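Local coordinates for mandelate racemase/muconate lactonizing protein (Thermobispora bispora, PDB 3VC5) that probably catalyses the magnesium-dependent dehydration of D-glucarate to 5-dehydro-4-deoxy-D-glucarate, as a member of the mandelate racemase/muconate lactonizing enzyme family, at residues A[32-37]-A[48-53]; A[40-45]-A[419-424]; A[122-127]-A[290-295]; A[149-154]-A[350-355]; A[159-164]-A[386-391]. One frame throughout, in Å; residues are numbered along the deposited sequence. Where two conformers were deposited one is given.

Contact 1: A[32-37]-A[48-53]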
# COMPACT_ATOMS: atom_id res chain seq x y z
N PRO A 32 -10.54 -6.84 28.75
CA PRO A 32 -11.10 -5.49 28.72
C PRO A 32 -10.58 -4.71 29.92
O PRO A 32 -10.39 -5.27 31.01
CB PRO A 32 -12.61 -5.74 28.81
CG PRO A 32 -12.73 -7.07 29.62
CD PRO A 32 -11.50 -7.87 29.21
N VAL A 33 -10.36 -3.40 29.73
CA VAL A 33 -9.81 -2.53 30.79
C VAL A 33 -10.60 -1.23 30.80
O VAL A 33 -11.24 -0.86 29.78
CB VAL A 33 -8.31 -2.21 30.56
CG1 VAL A 33 -7.45 -3.47 30.69
CG2 VAL A 33 -8.08 -1.50 29.21
N ALA A 34 -10.59 -0.56 31.94
CA ALA A 34 -11.18 0.78 32.03
C ALA A 34 -10.21 1.67 32.76
O ALA A 34 -9.50 1.19 33.68
CB ALA A 34 -12.53 0.77 32.76
N PHE A 35 -10.16 2.94 32.38
CA PHE A 35 -9.26 3.88 33.06
C PHE A 35 -9.92 5.27 33.11
O PHE A 35 -10.90 5.51 32.41
CB PHE A 35 -7.89 3.91 32.37
CG PHE A 35 -7.97 4.04 30.87
CD1 PHE A 35 -8.06 5.31 30.28
CD2 PHE A 35 -7.91 2.90 30.06
CE1 PHE A 35 -8.17 5.44 28.86
CE2 PHE A 35 -7.99 3.00 28.68
CZ PHE A 35 -8.11 4.27 28.07
N ARG A 36 -9.42 6.14 33.99
CA ARG A 36 -10.07 7.42 34.26
C ARG A 36 -9.87 8.38 33.11
O ARG A 36 -8.78 8.42 32.49
CB ARG A 36 -9.48 8.04 35.54
CG ARG A 36 -9.80 7.20 36.77
CD ARG A 36 -9.16 7.77 38.05
NE ARG A 36 -7.73 8.04 37.87
CZ ARG A 36 -6.75 7.15 38.04
NH1 ARG A 36 -7.03 5.90 38.42
NH2 ARG A 36 -5.48 7.51 37.85
N ASP A 37 -10.91 9.17 32.82
CA ASP A 37 -10.86 10.16 31.76
C ASP A 37 -11.54 11.42 32.28
O ASP A 37 -12.59 11.31 32.91
CB ASP A 37 -11.69 9.64 30.57
CG ASP A 37 -11.32 10.31 29.24
OD1 ASP A 37 -10.22 10.87 29.12
OD2 ASP A 37 -12.13 10.23 28.29
N GLN A 48 -17.22 10.21 29.37
CA GLN A 48 -17.61 9.61 30.63
C GLN A 48 -16.40 9.47 31.56
O GLN A 48 -15.26 9.58 31.12
CB GLN A 48 -18.28 8.26 30.40
CG GLN A 48 -19.69 8.37 29.80
CD GLN A 48 -20.11 7.11 29.10
OE1 GLN A 48 -19.52 6.72 28.09
NE2 GLN A 48 -21.14 6.45 29.64
N PRO A 49 -16.65 9.20 32.85
CA PRO A 49 -15.51 9.16 33.78
C PRO A 49 -14.54 7.98 33.57
O PRO A 49 -13.40 8.01 34.07
CB PRO A 49 -16.18 9.04 35.17
CG PRO A 49 -17.61 9.29 34.97
CD PRO A 49 -17.96 9.11 33.51
N TRP A 50 -15.02 6.95 32.89
CA TRP A 50 -14.18 5.81 32.50
C TRP A 50 -14.17 5.68 30.99
O TRP A 50 -15.24 5.74 30.36
CB TRP A 50 -14.72 4.50 33.08
CG TRP A 50 -14.77 4.48 34.57
CD1 TRP A 50 -15.87 4.70 35.38
CD2 TRP A 50 -13.66 4.24 35.47
NE1 TRP A 50 -15.52 4.59 36.71
CE2 TRP A 50 -14.17 4.31 36.79
CE3 TRP A 50 -12.30 3.97 35.28
CZ2 TRP A 50 -13.36 4.13 37.91
CZ3 TRP A 50 -11.50 3.78 36.39
CH2 TRP A 50 -12.04 3.86 37.70
N ALA A 51 -12.97 5.49 30.42
CA ALA A 51 -12.82 5.13 29.02
C ALA A 51 -12.48 3.63 28.99
O ALA A 51 -11.82 3.11 29.89
CB ALA A 51 -11.70 5.94 28.36
N LEU A 52 -12.99 2.92 27.97
CA LEU A 52 -12.82 1.47 27.86
C LEU A 52 -11.82 1.15 26.73
O LEU A 52 -11.79 1.83 25.70
CB LEU A 52 -14.17 0.86 27.48
CG LEU A 52 -15.36 1.22 28.39
CD1 LEU A 52 -16.64 0.55 27.91
CD2 LEU A 52 -15.08 0.87 29.86
N ARG A 53 -11.09 0.06 26.90
CA ARG A 53 -10.22 -0.49 25.84
C ARG A 53 -10.21 -1.99 26.00
O ARG A 53 -10.60 -2.52 27.06
CB ARG A 53 -8.77 0.04 25.93
CG ARG A 53 -8.61 1.54 25.74
CD ARG A 53 -8.96 2.02 24.34
NE ARG A 53 -7.82 2.00 23.41
CZ ARG A 53 -7.92 2.41 22.15
NH1 ARG A 53 -9.09 2.86 21.70
NH2 ARG A 53 -6.86 2.36 21.32
O HOH W 1 -14.16 8.49 28.68
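Phe35 lies across the neighbouring strand with the middle of one ring face over the carbonyl oxygen of Ala51, which stands 3.9 Å from the ring plane. A first torsion of 47° puts CG between the backbone N and the carbonyl carbon, and this swings the ring over residues 51-53 instead of out from the sheet. Its edge then meets the aliphatic part of Arg53: CE2 of Phe35 is 3.3 Å from CG of Arg53, and the ring and guanidinium planes stand 72° apart, so the two groups do not stack. CE1 of Phe35 also touches CB of Ala51 at 3.6 Å. On the other face of the sheet, Trp50 leans back over the partner strand. Its six-membered ring brings CZ3 within 3.8 Å of CG of Arg36, while CB of Ala34 packs 3.9 Å from CD2 of Leu52.

Between these two layers of side chains run the antiparallel strands, with paired backbone bonds between Val33 and Arg53 and between Phe35 and Ala51. Asp37 N adds a bond to Pro49 O at 3.0 Å, reaching it from above the carbonyl plane. With alanine at Phe35, a gap is likely to open beside Ala51 and the Arg53 chain to be freer to swing. The bends in Arg53 lead its guanidinium away to Glu69, with which it forms a salt bridge, and to Ser346. The contact therefore divides its chemistry: the methylenes of Arg53 serve the apolar packing in the N-terminal domain, while its charge is probably balanced largely by Glu69.

Contact 2: A[40-45]-A[419-424]. With PO4 (phosphate ion), chain B.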
# COMPACT_ATOMS: atom_id res chain seq x y z
N LEU A 40 -14.11 15.78 29.15
CA LEU A 40 -13.77 16.44 27.90
C LEU A 40 -15.04 16.59 27.05
O LEU A 40 -15.75 15.62 26.77
CB LEU A 40 -12.71 15.62 27.18
CG LEU A 40 -11.47 15.26 27.99
CD1 LEU A 40 -10.47 14.42 27.13
CD2 LEU A 40 -10.79 16.47 28.58
N LEU A 41 -15.35 17.83 26.67
CA LEU A 41 -16.57 18.13 25.93
C LEU A 41 -16.33 17.97 24.42
O LEU A 41 -15.24 18.21 23.91
CB LEU A 41 -17.01 19.57 26.24
CG LEU A 41 -17.39 19.80 27.70
CD1 LEU A 41 -17.37 21.29 28.02
CD2 LEU A 41 -18.80 19.28 27.93
N ASN A 42 -17.37 17.57 23.70
CA ASN A 42 -17.24 17.46 22.26
C ASN A 42 -18.64 17.60 21.64
O ASN A 42 -19.63 17.85 22.36
CB ASN A 42 -16.55 16.12 21.88
CG ASN A 42 -17.36 14.91 22.31
OD1 ASN A 42 -18.58 15.02 22.52
ND2 ASN A 42 -16.70 13.77 22.44
N ALA A 43 -18.75 17.49 20.32
CA ALA A 43 -20.05 17.63 19.66
C ALA A 43 -21.10 16.63 20.16
O ALA A 43 -22.31 16.89 20.07
CB ALA A 43 -19.89 17.50 18.15
N ALA A 44 -20.65 15.45 20.59
CA ALA A 44 -21.55 14.38 21.03
C ALA A 44 -21.93 14.42 22.52
O ALA A 44 -22.67 13.57 22.99
CB ALA A 44 -20.95 12.99 20.67
N GLY A 45 -21.38 15.37 23.27
CA GLY A 45 -21.72 15.51 24.69
C GLY A 45 -20.46 15.73 25.50
O GLY A 45 -19.76 16.75 25.36
N ARG A 419 -20.22 -0.05 29.89
CA ARG A 419 -19.92 -1.15 28.98
C ARG A 419 -19.82 -0.71 27.52
O ARG A 419 -19.20 -1.40 26.72
CB ARG A 419 -20.95 -2.27 29.10
CG ARG A 419 -20.86 -3.02 30.42
CD ARG A 419 -19.59 -3.84 30.45
NE ARG A 419 -19.33 -4.57 31.71
CZ ARG A 419 -18.55 -4.11 32.69
NH1 ARG A 419 -17.99 -2.91 32.59
NH2 ARG A 419 -18.32 -4.85 33.76
N THR A 420 -20.40 0.45 27.21
CA THR A 420 -20.33 1.01 25.84
C THR A 420 -20.26 2.53 25.95
O THR A 420 -21.05 3.14 26.67
CB THR A 420 -21.57 0.62 24.97
OG1 THR A 420 -21.60 -0.79 24.80
CG2 THR A 420 -21.51 1.28 23.61
N ARG A 421 -19.31 3.12 25.23
CA ARG A 421 -19.12 4.56 25.25
C ARG A 421 -20.41 5.26 24.83
O ARG A 421 -21.01 4.91 23.78
CB ARG A 421 -17.97 4.96 24.32
CG ARG A 421 -17.83 6.46 24.20
CD ARG A 421 -16.65 6.86 23.35
NE ARG A 421 -16.59 8.31 23.21
CZ ARG A 421 -15.73 8.98 22.43
NH1 ARG A 421 -14.84 8.34 21.70
NH2 ARG A 421 -15.78 10.31 22.39
N ASP A 422 -20.83 6.25 25.61
CA ASP A 422 -22.06 6.98 25.30
C ASP A 422 -21.97 8.45 25.77
O ASP A 422 -22.62 8.83 26.76
CB ASP A 422 -23.27 6.24 25.90
CG ASP A 422 -24.62 6.88 25.51
OD1 ASP A 422 -24.68 7.72 24.56
OD2 ASP A 422 -25.63 6.54 26.18
N ASP A 423 -21.20 9.26 25.04
CA ASP A 423 -21.04 10.69 25.38
C ASP A 423 -22.39 11.40 25.44
O ASP A 423 -22.59 12.29 26.26
CB ASP A 423 -20.20 11.45 24.34
CG ASP A 423 -18.80 10.87 24.16
OD1 ASP A 423 -18.47 9.81 24.73
OD2 ASP A 423 -18.02 11.46 23.39
N GLU A 424 -23.30 11.06 24.51
CA GLU A 424 -24.57 11.78 24.44
C GLU A 424 -25.50 11.45 25.61
O GLU A 424 -26.12 12.35 26.20
CB GLU A 424 -25.26 11.50 23.10
CG GLU A 424 -26.52 12.30 22.86
CD GLU A 424 -27.18 11.90 21.56
OE1 GLU A 424 -27.36 10.68 21.32
OE2 GLU A 424 -27.48 12.78 20.74
P PO4 B . -13.08 12.22 21.00
O1 PO4 B . -14.06 13.11 21.67
O2 PO4 B . -12.06 11.88 22.06
O3 PO4 B . -13.72 10.98 20.52
O4 PO4 B . -12.50 12.94 19.89
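Asn42 and Asp423 meet because their first torsions turn both polar ends inward: CG of Asn42 sits between its backbone N and carbonyl carbon (chi1 62°), and CG of Asp423 lies anti to the carbonyl carbon (chi1 -58°). ND2 of Asn42 gives a nearly straight hydrogen bond to OD2 of Asp423, 2.8 Å long, in its own amide plane and almost along the C-O axis of the acceptor. Arg421, extended from CG to NE, comes to the same carboxylate side-on. NE binds OD1 of Asp423 at 2.8 Å, and NH2 uses the syn lone pair of OD2 at 2.7 Å, so OD2 is held by two donors. This salt bridge fixes the rotation of the guanidinium and points its other edge at a phosphate ion.

NH1 and NH2 of Arg421 both reach phosphate O3, the latter at 2.9 Å, while ND2 of Asn42 binds phosphate O1 at 2.8 Å. Asp423 thus acts as a second shell, orienting an amide and a guanidinium that both grip the anion. Lys211, His47 and His367 also hydrogen-bond to the phosphate. The ion probably came from the crystallisation liquor, but Lys211 is a predicted proton acceptor. The cluster is consistent with the active-site pocket of this enolase-superfamily enzyme, where the N-terminal capping domain and the C-terminal part of the chain close over the barrel mouth.

Contact 3: A[122-127]-A[290-295]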
# COMPACT_ATOMS: atom_id res chain seq x y z
N SER A 122 -19.62 -0.03 8.91
CA SER A 122 -19.80 -0.82 7.70
C SER A 122 -19.20 -2.19 7.96
O SER A 122 -18.52 -2.41 8.97
CB SER A 122 -19.08 -0.19 6.51
OG SER A 122 -17.69 -0.03 6.78
N ARG A 123 -19.42 -3.10 7.02
CA ARG A 123 -18.84 -4.43 7.15
C ARG A 123 -17.32 -4.39 7.16
O ARG A 123 -16.69 -4.99 8.04
CB ARG A 123 -19.30 -5.36 6.03
CG ARG A 123 -18.69 -6.76 6.14
CD ARG A 123 -19.42 -7.62 7.17
NE ARG A 123 -20.54 -8.37 6.59
CZ ARG A 123 -21.80 -8.30 7.02
NH1 ARG A 123 -22.09 -7.52 8.05
NH2 ARG A 123 -22.76 -9.01 6.43
N VAL A 124 -16.72 -3.69 6.19
CA VAL A 124 -15.26 -3.66 6.12
C VAL A 124 -14.70 -2.96 7.35
O VAL A 124 -13.73 -3.41 7.91
CB VAL A 124 -14.72 -3.04 4.80
CG1 VAL A 124 -13.22 -2.79 4.87
CG2 VAL A 124 -15.12 -3.92 3.61
N LYS A 125 -15.28 -1.83 7.75
CA LYS A 125 -14.72 -1.15 8.91
C LYS A 125 -14.82 -2.03 10.15
O LYS A 125 -13.93 -1.99 11.03
CB LYS A 125 -15.44 0.21 9.12
CG LYS A 125 -14.74 1.16 10.08
CD LYS A 125 -15.50 2.49 10.13
CE LYS A 125 -15.18 3.33 11.29
NZ LYS A 125 -16.39 4.09 11.79
N THR A 126 -15.90 -2.80 10.27
CA THR A 126 -16.07 -3.69 11.44
C THR A 126 -14.97 -4.75 11.44
O THR A 126 -14.28 -4.97 12.47
CB THR A 126 -17.45 -4.35 11.42
OG1 THR A 126 -18.43 -3.32 11.57
CG2 THR A 126 -17.59 -5.35 12.59
N VAL A 127 -14.75 -5.36 10.28
CA VAL A 127 -13.68 -6.38 10.13
C VAL A 127 -12.31 -5.74 10.42
O VAL A 127 -11.50 -6.31 11.16
CB VAL A 127 -13.69 -6.98 8.73
CG1 VAL A 127 -12.45 -7.90 8.52
CG2 VAL A 127 -14.99 -7.75 8.52
N VAL A 290 -14.52 10.14 5.56
CA VAL A 290 -13.65 9.14 4.90
C VAL A 290 -13.00 8.32 6.00
O VAL A 290 -12.06 8.81 6.67
CB VAL A 290 -12.56 9.82 4.05
CG1 VAL A 290 -11.66 8.79 3.36
CG2 VAL A 290 -13.20 10.77 3.01
N VAL A 291 -13.51 7.10 6.22
CA VAL A 291 -13.08 6.31 7.38
C VAL A 291 -12.87 4.83 7.01
O VAL A 291 -12.63 4.01 7.88
CB VAL A 291 -14.03 6.46 8.61
CG1 VAL A 291 -14.04 7.92 9.12
CG2 VAL A 291 -15.43 6.03 8.22
N THR A 292 -13.03 4.50 5.73
CA THR A 292 -12.81 3.12 5.30
C THR A 292 -12.50 3.19 3.79
O THR A 292 -12.81 4.19 3.15
CB THR A 292 -14.06 2.24 5.64
OG1 THR A 292 -13.71 0.87 5.47
CG2 THR A 292 -15.26 2.56 4.76
N PRO A 293 -11.84 2.18 3.22
CA PRO A 293 -11.39 2.40 1.85
C PRO A 293 -12.49 2.65 0.82
O PRO A 293 -12.26 3.38 -0.16
CB PRO A 293 -10.59 1.10 1.54
CG PRO A 293 -10.01 0.73 2.91
CD PRO A 293 -11.19 0.97 3.82
N GLU A 294 -13.68 2.11 1.04
CA GLU A 294 -14.80 2.28 0.10
C GLU A 294 -15.18 3.75 -0.05
O GLU A 294 -15.87 4.12 -0.99
CB GLU A 294 -16.03 1.48 0.57
CG GLU A 294 -16.04 -0.01 0.19
CD GLU A 294 -17.39 -0.69 0.47
OE1 GLU A 294 -17.49 -1.93 0.29
OE2 GLU A 294 -18.35 0.01 0.85
N HIS A 295 -14.78 4.58 0.89
CA HIS A 295 -15.11 6.02 0.82
C HIS A 295 -14.18 6.80 -0.11
O HIS A 295 -14.44 7.97 -0.43
CB HIS A 295 -15.00 6.65 2.23
CG HIS A 295 -16.01 6.12 3.19
ND1 HIS A 295 -15.89 6.24 4.56
CD2 HIS A 295 -17.16 5.42 2.98
CE1 HIS A 295 -16.93 5.66 5.15
NE2 HIS A 295 -17.72 5.16 4.21
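CA of Lys125, in the first turn of helix 123-146, lies 5.9 Å from CA of Thr292 in an irregular loop. Ser122, just before the helix, is its N-cap: its OG accepts from the backbone N of Lys125 at 3.2 Å. The loop has its own brace, a bond of 3.0 Å from Val291 N to ND1 of His295, close to the ring plane, while CG2 of Thr292 rests over the middle of one face of that same ring. With no hydrogen bond between the two segments, the join depends on packing.

Thr292 faces the helix. OG1, anti to its backbone N (chi1 -168°), lies 3.7 Å from CG1 of Val124, and its methyl CG2 sits 4.1 Å from OG of Ser122. In the fold, this is where the helical part of the N-terminal capping domain meets a loop following a strand of the barrel domain. The loop comes soon after Asn287, a magnesium ligand, although no metal is bound to this chain.

Lys125 runs beside Val291, its CD 4.0 Å from CG2 of the valine. The chain stays extended until a bend at its last torsion, and the ammonium group, still beside Val291, binds the carbonyl oxygens of Thr118 and Ser120; Tyr314 adds a cation-pi contact. A serine at the position of Lys125 would probably leave Val291 CG2 without its methylene neighbour and the carbonyls of Thr118 and Ser120 without their shared donor. The nearby carbonyl O of Val291 is buried by the contact and has no polar partner in the model. Val124 also approaches Pro293, CG1 to CD 4.4 Å.

Contact 4: A[149-154]-A[350-355]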
# COMPACT_ATOMS: atom_id res chain seq x y z
N PRO A 149 12.71 -3.32 15.44
CA PRO A 149 11.49 -2.57 15.75
C PRO A 149 10.45 -2.79 14.67
O PRO A 149 10.79 -3.07 13.51
CB PRO A 149 11.94 -1.11 15.70
CG PRO A 149 13.17 -1.11 14.80
CD PRO A 149 13.84 -2.43 15.09
N VAL A 150 9.18 -2.66 15.03
CA VAL A 150 8.09 -2.78 14.03
C VAL A 150 8.33 -1.80 12.86
O VAL A 150 8.01 -2.14 11.71
CB VAL A 150 6.71 -2.56 14.71
CG1 VAL A 150 5.59 -2.30 13.68
CG2 VAL A 150 6.37 -3.83 15.51
N ALA A 151 8.87 -0.61 13.12
CA ALA A 151 9.18 0.33 12.01
C ALA A 151 10.00 -0.33 10.88
O ALA A 151 9.83 0.01 9.70
CB ALA A 151 9.90 1.60 12.52
N ASP A 152 10.87 -1.27 11.23
CA ASP A 152 11.69 -1.97 10.22
C ASP A 152 10.87 -2.93 9.33
O ASP A 152 11.29 -3.24 8.20
CB ASP A 152 12.85 -2.74 10.88
CG ASP A 152 14.04 -1.85 11.17
OD1 ASP A 152 14.05 -0.66 10.74
OD2 ASP A 152 14.97 -2.36 11.84
N LEU A 153 9.73 -3.41 9.84
CA LEU A 153 8.80 -4.23 9.05
C LEU A 153 8.00 -3.38 8.07
O LEU A 153 7.31 -3.91 7.22
CB LEU A 153 7.83 -5.01 9.96
CG LEU A 153 8.51 -5.75 11.14
CD1 LEU A 153 7.45 -6.34 12.09
CD2 LEU A 153 9.48 -6.82 10.63
N LEU A 154 8.09 -2.07 8.21
CA LEU A 154 7.33 -1.14 7.40
C LEU A 154 8.26 -0.29 6.55
O LEU A 154 7.85 0.77 6.04
CB LEU A 154 6.48 -0.23 8.31
CG LEU A 154 5.47 -0.95 9.23
CD1 LEU A 154 4.81 0.04 10.17
CD2 LEU A 154 4.40 -1.68 8.40
N MET A 350 1.06 3.57 16.97
CA MET A 350 0.94 4.85 16.28
C MET A 350 2.28 5.39 15.88
O MET A 350 2.46 5.92 14.77
CB MET A 350 0.18 5.88 17.15
CG MET A 350 -1.28 5.48 17.40
SD MET A 350 -1.96 6.27 18.90
CE MET A 350 -2.26 7.92 18.33
N THR A 351 3.23 5.28 16.80
CA THR A 351 4.54 5.86 16.61
C THR A 351 5.37 5.10 15.57
O THR A 351 6.00 5.72 14.71
CB THR A 351 5.26 5.95 17.97
OG1 THR A 351 4.49 6.81 18.83
CG2 THR A 351 6.69 6.51 17.82
N HIS A 352 5.37 3.77 15.62
CA HIS A 352 6.07 3.01 14.59
C HIS A 352 5.46 3.26 13.22
O HIS A 352 6.19 3.41 12.22
CB HIS A 352 6.05 1.48 14.89
CG HIS A 352 6.99 1.09 15.98
ND1 HIS A 352 8.31 0.75 15.74
CD2 HIS A 352 6.80 0.93 17.32
CE1 HIS A 352 8.90 0.44 16.88
NE2 HIS A 352 8.01 0.55 17.86
N LEU A 353 4.13 3.30 13.15
CA LEU A 353 3.47 3.53 11.86
C LEU A 353 3.88 4.91 11.32
O LEU A 353 4.32 5.05 10.16
CB LEU A 353 1.94 3.45 12.01
CG LEU A 353 1.11 3.91 10.80
CD1 LEU A 353 1.38 3.04 9.55
CD2 LEU A 353 -0.37 3.88 11.18
N ALA A 354 3.71 5.95 12.13
CA ALA A 354 4.06 7.30 11.65
C ALA A 354 5.56 7.43 11.32
O ALA A 354 5.92 8.10 10.34
CB ALA A 354 3.65 8.37 12.66
N ALA A 355 6.43 6.83 12.14
CA ALA A 355 7.87 6.96 11.90
C ALA A 355 8.31 6.36 10.57
O ALA A 355 9.27 6.84 9.95
CB ALA A 355 8.69 6.31 13.07
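His352 points its ring into the start of the short helix 150-153, where three successive residues, Pro149, Val150 and Ala151, touch it. ND1 of His352 accepts a hydrogen bond from the backbone N of Ala151, 3.0 Å away. The bond is bent, 143° at the hydrogen, and the donor lies 30° out of the ring plane, so the geometry is less than ideal. Over one face sits Val150, whose CB is 4.0 Å from the ring centroid in a CH-pi contact displaced toward the rim. At the edge, CB of Pro149 comes within 3.6 Å of CE1 of His352, while the methyl of Ala151 lies 3.7 Å from ND1 of His352. CG of His352 is anti to the carbonyl carbon (chi1 -75°), a setting that carries the ring away from its own helix and across to these residues.

The other ring nitrogen is engaged too: NE2 of His352 bonds to the carbonyl oxygen of Leu397. Since that bond makes NE2 the donor and ND1 an acceptor, the ring is probably the neutral tautomer with its proton on NE2. Two backbone groups therefore fix its rotation. Further along, Leu154 lays CD1 against the helix backbone, 4.1 Å from CA of Leu353, adding apolar packing to the histidine contact.

Leu318 of helix 318-330 touches both Val150 and Leu353, and Val319 of that helix touches Leu154. On another side of helix 344-355, Thr351 and Ala354 rest on Val162 of strand 161-169, and Leu353 and Ala354 reach Met337 of strand 334-337. The short helix 150-153 thus packs on the outer helical layer of the barrel, near the second subunit, whose Tyr93 packs on Asp152.

Contact 5: A[159-164]-A[386-391]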
# COMPACT_ATOMS: atom_id res chain seq x y z
N ARG A 159 12.08 9.05 10.21
CA ARG A 159 12.28 10.12 11.18
C ARG A 159 12.54 9.46 12.52
O ARG A 159 12.00 8.38 12.80
CB ARG A 159 11.07 11.05 11.20
CG ARG A 159 9.74 10.32 11.34
CD ARG A 159 8.53 11.25 11.07
NE ARG A 159 8.44 11.75 9.69
CZ ARG A 159 7.75 11.17 8.70
NH1 ARG A 159 7.11 10.02 8.86
NH2 ARG A 159 7.73 11.75 7.50
N ASP A 160 13.40 10.06 13.34
CA ASP A 160 13.78 9.46 14.62
C ASP A 160 12.69 9.59 15.68
O ASP A 160 12.65 8.78 16.62
CB ASP A 160 15.08 10.07 15.15
CG ASP A 160 16.29 9.68 14.34
OD1 ASP A 160 16.23 8.69 13.59
OD2 ASP A 160 17.33 10.37 14.47
N ALA A 161 11.83 10.61 15.54
CA ALA A 161 10.78 10.88 16.51
C ALA A 161 9.53 11.36 15.76
O ALA A 161 9.65 11.94 14.68
CB ALA A 161 11.25 11.92 17.55
N VAL A 162 8.35 11.11 16.33
CA VAL A 162 7.08 11.43 15.68
C VAL A 162 6.43 12.57 16.44
O VAL A 162 6.09 12.42 17.62
CB VAL A 162 6.16 10.21 15.74
CG1 VAL A 162 4.74 10.57 15.28
CG2 VAL A 162 6.75 9.05 14.91
N PRO A 163 6.29 13.72 15.78
CA PRO A 163 5.62 14.83 16.46
C PRO A 163 4.14 14.58 16.68
O PRO A 163 3.46 14.04 15.80
CB PRO A 163 5.80 16.01 15.48
CG PRO A 163 6.97 15.62 14.61
CD PRO A 163 6.85 14.12 14.47
N TYR A 164 3.66 15.01 17.85
CA TYR A 164 2.27 14.96 18.26
C TYR A 164 1.78 16.37 18.55
O TYR A 164 2.56 17.24 18.95
CB TYR A 164 2.05 14.02 19.48
CG TYR A 164 2.14 12.55 19.13
CD1 TYR A 164 0.98 11.82 18.79
CD2 TYR A 164 3.36 11.90 19.10
CE1 TYR A 164 1.06 10.47 18.44
CE2 TYR A 164 3.46 10.56 18.77
CZ TYR A 164 2.29 9.85 18.41
OH TYR A 164 2.39 8.53 18.09
N ASP A 386 10.27 17.33 23.46
CA ASP A 386 10.00 18.44 22.55
C ASP A 386 8.79 18.12 21.66
O ASP A 386 8.81 18.40 20.45
CB ASP A 386 11.23 18.72 21.68
CG ASP A 386 12.45 19.09 22.51
OD1 ASP A 386 12.28 19.76 23.56
OD2 ASP A 386 13.58 18.71 22.10
N GLY A 387 7.75 17.53 22.26
CA GLY A 387 6.48 17.29 21.57
C GLY A 387 6.41 16.04 20.72
O GLY A 387 5.37 15.76 20.10
N ALA A 388 7.50 15.29 20.67
CA ALA A 388 7.59 14.13 19.78
C ALA A 388 7.97 12.86 20.56
O ALA A 388 8.69 12.93 21.57
CB ALA A 388 8.61 14.39 18.69
N VAL A 389 7.52 11.72 20.09
CA VAL A 389 7.88 10.44 20.70
C VAL A 389 8.98 9.77 19.88
O VAL A 389 8.79 9.41 18.71
CB VAL A 389 6.66 9.50 20.78
CG1 VAL A 389 7.07 8.11 21.33
CG2 VAL A 389 5.55 10.13 21.61
N PRO A 390 10.17 9.64 20.48
CA PRO A 390 11.20 8.91 19.76
C PRO A 390 10.78 7.45 19.50
O PRO A 390 10.15 6.81 20.36
CB PRO A 390 12.41 8.99 20.71
CG PRO A 390 12.15 10.18 21.61
CD PRO A 390 10.64 10.14 21.79
N VAL A 391 11.08 6.93 18.31
CA VAL A 391 10.77 5.53 18.03
C VAL A 391 11.45 4.62 19.05
O VAL A 391 12.67 4.72 19.26
CB VAL A 391 11.23 5.08 16.63
CG1 VAL A 391 10.88 3.58 16.42
CG2 VAL A 391 10.61 5.95 15.56
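Val162 O takes the backbone N-H of Val389 at 2.9 Å and also lies 3.1 Å from CA of Ala388 in a CA-H...O contact. The N-H comes from above the carbonyl plane, 38° out of it. Val162 N returns a bond to Val389 O, making these two valines the hydrogen-bonded pair of a short antiparallel match. Beyond it, Tyr164 N binds Gly387 O, and Val391 N binds Asp160 O at 3.0 Å.

On one face, the methyls of Ala161 and Ala388 meet at 3.8 Å, next to Pro163 and Pro390. These small side chains accompany close backbones, with CA of Ala161 only 3.8 Å from CA of Pro390. Toward the other face, Tyr164 swings its ring to Val389, CE2 to CG2 3.6 Å, the two side chains set obliquely. The torsion with CG anti to the carbonyl carbon (chi1 -74°) helps carry the ring there, and its hydroxyl bonds to OG1 of Thr351.

Strand 388-390 thus pairs antiparallel with the start of strand 161-169, which in the same sheet runs parallel to strand 208-211 as part of the modified beta/alpha-barrel of the enolase superfamily.

In the fold
Contacts 1 and 2 lie together on one side of the chain's centre, their own centres 12 Å apart, and touch where Gln48 OE1 approaches Asp422 N. Contacts 4 and 5 form a second pair, also 12 Å apart, sharing the packing of helix 344-355 on strand 161-169. Contact 2 lies across the chain's centre from both, and the centre of contact 3 is 22 to 29 Å from the centres of the other four. Along the sequence, contact 1 closes first; contact 2 opens inside its loop, ties residues 40-45 to 419-424 and encloses contacts 3, 4 and 5, whose segments alternate. Contacts 3 and 4 join N-terminal-domain segments to the barrel domain, and contact 2 brings the C-terminal part of the chain back to the pocket.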